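PDB 6XF9: packaging protein UL32 from Human herpesvirus 8 type M, which is thought to direct newly made capsids to nuclear replication compartments, thereby controlling cleavage and packaging of viral genomic DNA. Local coordinates for residues D[72-77]-D[103-108]. Residues are numbered along the deposited sequence; the frame is centred on the assembly and turned at random.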
ATOM      1  N   PHE D  72      15.659 -32.344  44.769  1.00 73.30           N
ATOM      2  CA  PHE D  72      15.100 -31.078  44.327  1.00 71.28           C
ATOM      3  C   PHE D  72      16.131 -29.967  44.410  1.00 69.94           C
ATOM      4  O   PHE D  72      16.040 -28.986  43.667  1.00 68.61           O
ATOM      5  CB  PHE D  72      13.919 -30.711  45.207  1.00 72.72           C
ATOM      6  CG  PHE D  72      12.764 -31.648  45.102  1.00 74.35           C
ATOM      7  CD1 PHE D  72      11.882 -31.567  44.040  1.00 73.20           C
ATOM      8  CD2 PHE D  72      12.560 -32.626  46.076  1.00 77.51           C
ATOM      9  CE1 PHE D  72      10.796 -32.423  43.955  1.00 74.88           C
ATOM     10  CE2 PHE D  72      11.474 -33.502  45.996  1.00 79.22           C
ATOM     11  CZ  PHE D  72      10.589 -33.401  44.931  1.00 77.72           C
ATOM     12  N   GLU D  73      17.099 -30.090  45.318  1.00 75.59           N
ATOM     13  CA  GLU D  73      18.148 -29.087  45.431  1.00 74.41           C
ATOM     14  C   GLU D  73      19.265 -29.304  44.428  1.00 72.92           C
ATOM     15  O   GLU D  73      19.917 -28.336  44.025  1.00 71.84           O
ATOM     16  CB  GLU D  73      18.747 -29.068  46.832  1.00 76.76           C
ATOM     17  CG  GLU D  73      17.825 -28.595  47.923  1.00 78.50           C
ATOM     18  CD  GLU D  73      18.483 -28.708  49.294  1.00 81.41           C
ATOM     19  OE1 GLU D  73      18.106 -27.913  50.195  1.00 82.55           O
ATOM     20  OE2 GLU D  73      19.420 -29.541  49.446  1.00 82.49           O
ATOM     21  N   ASP D  74      19.531 -30.545  44.023  1.00 66.21           N
ATOM     22  CA  ASP D  74      20.581 -30.703  43.021  1.00 65.14           C
ATOM     23  C   ASP D  74      20.070 -30.327  41.642  1.00 63.81           C
ATOM     24  O   ASP D  74      20.805 -29.732  40.844  1.00 63.03           O
ATOM     25  CB  ASP D  74      21.134 -32.134  43.013  1.00 66.60           C
ATOM     26  CG  ASP D  74      21.891 -32.481  44.285  1.00 68.97           C
ATOM     27  OD1 ASP D  74      22.774 -31.690  44.714  1.00 68.67           O
ATOM     28  OD2 ASP D  74      21.622 -33.578  44.824  1.00 71.36           O
ATOM     29  N   TYR D  75      18.820 -30.677  41.340  1.00 50.14           N
ATOM     30  CA  TYR D  75      18.228 -30.242  40.084  1.00 49.37           C
ATOM     31  C   TYR D  75      18.139 -28.723  40.040  1.00 48.69           C
ATOM     32  O   TYR D  75      18.412 -28.109  39.003  1.00 48.00           O
ATOM     33  CB  TYR D  75      16.863 -30.901  39.888  1.00 49.89           C
ATOM     34  CG  TYR D  75      16.049 -30.367  38.734  1.00 49.38           C
ATOM     35  CD1 TYR D  75      16.480 -30.493  37.411  1.00 48.87           C
ATOM     36  CD2 TYR D  75      14.827 -29.763  38.964  1.00 49.60           C
ATOM     37  CE1 TYR D  75      15.705 -29.986  36.351  1.00 48.37           C
ATOM     38  CE2 TYR D  75      14.057 -29.268  37.929  1.00 49.30           C
ATOM     39  CZ  TYR D  75      14.486 -29.372  36.628  1.00 48.65           C
ATOM     40  OH  TYR D  75      13.660 -28.854  35.624  1.00 48.57           O
ATOM     41  N   ALA D  76      17.775 -28.096  41.162  1.00 55.47           N
ATOM     42  CA  ALA D  76      17.696 -26.639  41.202  1.00 54.88           C
ATOM     43  C   ALA D  76      19.058 -25.976  41.039  1.00 54.63           C
ATOM     44  O   ALA D  76      19.119 -24.816  40.621  1.00 54.49           O
ATOM     45  CB  ALA D  76      17.040 -26.170  42.493  1.00 55.96           C
ATOM     46  N   CYS D  77      20.157 -26.649  41.397  1.00 62.72           N
ATOM     47  CA  CYS D  77      21.471 -26.064  41.119  1.00 62.23           C
ATOM     48  C   CYS D  77      21.778 -26.085  39.638  1.00 61.51           C
ATOM     49  O   CYS D  77      22.290 -25.104  39.088  1.00 61.23           O
ATOM     50  CB  CYS D  77      22.571 -26.798  41.864  1.00 62.76           C
ATOM     51  SG  CYS D  77      22.689 -26.276  43.514  1.00 63.94           S
ATOM     52  N   MET D 103      20.802 -38.140  38.082  1.00 74.74           N
ATOM     53  CA  MET D 103      19.974 -39.342  37.999  1.00 76.39           C
ATOM     54  C   MET D 103      20.621 -40.545  38.681  1.00 78.69           C
ATOM     55  O   MET D 103      19.918 -41.366  39.284  1.00 80.78           O
ATOM     56  CB  MET D 103      19.708 -39.705  36.535  1.00 76.70           C
ATOM     57  CG  MET D 103      18.842 -38.739  35.774  1.00 75.46           C
ATOM     58  SD  MET D 103      17.124 -38.894  36.252  1.00 76.30           S
ATOM     59  CE  MET D 103      16.659 -40.454  35.517  1.00 78.09           C
ATOM     60  N   HIS D 104      21.948 -40.660  38.598  1.00 80.50           N
ATOM     61  CA  HIS D 104      22.665 -41.727  39.282  1.00 83.07           C
ATOM     62  C   HIS D 104      22.712 -41.526  40.795  1.00 84.64           C
ATOM     63  O   HIS D 104      22.773 -42.511  41.542  1.00 87.79           O
ATOM     64  CB  HIS D 104      24.058 -41.828  38.693  1.00 82.88           C
ATOM     65  CG  HIS D 104      24.060 -42.453  37.339  1.00 83.40           C
ATOM     66  ND1 HIS D 104      24.851 -41.997  36.308  1.00 83.04           N
ATOM     67  CD2 HIS D 104      23.326 -43.470  36.830  1.00 84.95           C
ATOM     68  CE1 HIS D 104      24.631 -42.733  35.230  1.00 84.36           C
ATOM     69  NE2 HIS D 104      23.706 -43.631  35.519  1.00 85.48           N
ATOM     70  N   LEU D 105      22.706 -40.274  41.265  1.00 63.93           N
ATOM     71  CA  LEU D 105      22.700 -40.018  42.703  1.00 65.14           C
ATOM     72  C   LEU D 105      21.354 -40.346  43.324  1.00 66.61           C
ATOM     73  O   LEU D 105      21.291 -40.941  44.409  1.00 69.66           O
ATOM     74  CB  LEU D 105      23.052 -38.563  43.003  1.00 62.93           C
ATOM     75  CG  LEU D 105      24.470 -38.034  43.120  1.00 62.39           C
ATOM     76  CD1 LEU D 105      25.346 -38.494  42.002  1.00 62.15           C
ATOM     77  CD2 LEU D 105      24.362 -36.538  43.100  1.00 60.13           C
ATOM     78  N   HIS D 106      20.264 -39.931  42.678  1.00 83.97           N
ATOM     79  CA  HIS D 106      18.965 -39.936  43.330  1.00 85.11           C
ATOM     80  C   HIS D 106      17.960 -40.929  42.765  1.00 86.23           C
ATOM     81  O   HIS D 106      16.916 -41.134  43.394  1.00 87.98           O
ATOM     82  CB  HIS D 106      18.355 -38.531  43.285  1.00 82.50           C
ATOM     83  CG  HIS D 106      19.233 -37.480  43.881  1.00 81.54           C
ATOM     84  ND1 HIS D 106      19.026 -36.967  45.142  1.00 82.86           N
ATOM     85  CD2 HIS D 106      20.320 -36.841  43.387  1.00 79.81           C
ATOM     86  CE1 HIS D 106      19.945 -36.050  45.397  1.00 81.84           C
ATOM     87  NE2 HIS D 106      20.743 -35.953  44.348  1.00 79.89           N
ATOM     88  N   PHE D 107      18.243 -41.464  41.580  1.00 84.55           N
ATOM     89  CA  PHE D 107      17.404 -42.475  40.951  1.00 85.84           C
ATOM     90  C   PHE D 107      18.279 -43.527  40.267  1.00 87.06           C
ATOM     91  O   PHE D 107      18.287 -43.617  39.040  1.00 85.69           O
ATOM     92  CB  PHE D 107      16.454 -41.836  39.936  1.00 83.35           C
ATOM     93  CG  PHE D 107      15.392 -40.975  40.558  1.00 82.69           C
ATOM     94  CD1 PHE D 107      15.620 -39.630  40.793  1.00 80.42           C
ATOM     95  CD2 PHE D 107      14.163 -41.513  40.908  1.00 84.71           C
ATOM     96  CE1 PHE D 107      14.645 -38.836  41.365  1.00 80.20           C
ATOM     97  CE2 PHE D 107      13.184 -40.724  41.479  1.00 84.32           C
ATOM     98  CZ  PHE D 107      13.424 -39.383  41.709  1.00 82.03           C
ATOM     99  N   PRO D 108      19.021 -44.330  41.050  1.00 75.99           N
ATOM    100  CA  PRO D 108      19.870 -45.325  40.373  1.00 77.18           C
ATOM    101  C   PRO D 108      19.166 -46.633  40.035  1.00 79.82           C
ATOM    102  O   PRO D 108      19.692 -47.389  39.214  1.00 80.46           O
ATOM    103  CB  PRO D 108      21.021 -45.545  41.362  1.00 79.17           C
ATOM    104  CG  PRO D 108      20.442 -45.223  42.679  1.00 80.53           C
ATOM    105  CD  PRO D 108      19.379 -44.181  42.476  1.00 77.88           C
TER
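D74, in the first half of helix 71-83, and H106, the last residue of helix 89-106, face each other with their CA atoms 9.4 Å apart, a spacing that leaves the two backbones to be joined through side chains. The pair is a worked example of a carboxylate and an imidazole bridging neighbouring helices. D74 OD2 sits at the edge of the H106 ring, close to its plane, and takes the N-H of NE2 over 2.6 Å. The bond is short but weak, because the N-H...O angle is only 127°; OD2 is displaced toward H106 CE1, 3.0 Å away. With chi1 at -56°, the H106 ring stands opposite its own carbonyl carbon and reaches across to D74. The carboxylate is turned 58° out of the ring plane and meets the ring through OD2 alone. The CD2 methyl of L105 merely brushes D74 OD2 at 4.4 Å. The other carboxylate oxygen, OD1, forms a salt bridge with R398 of helix 391-402, which also pairs with E73. Buried D74 thus divides its oxygens between arginine and histidine, linking three helices; its negative charge could favour a protonated H106, though R398 probably offsets much of that effect.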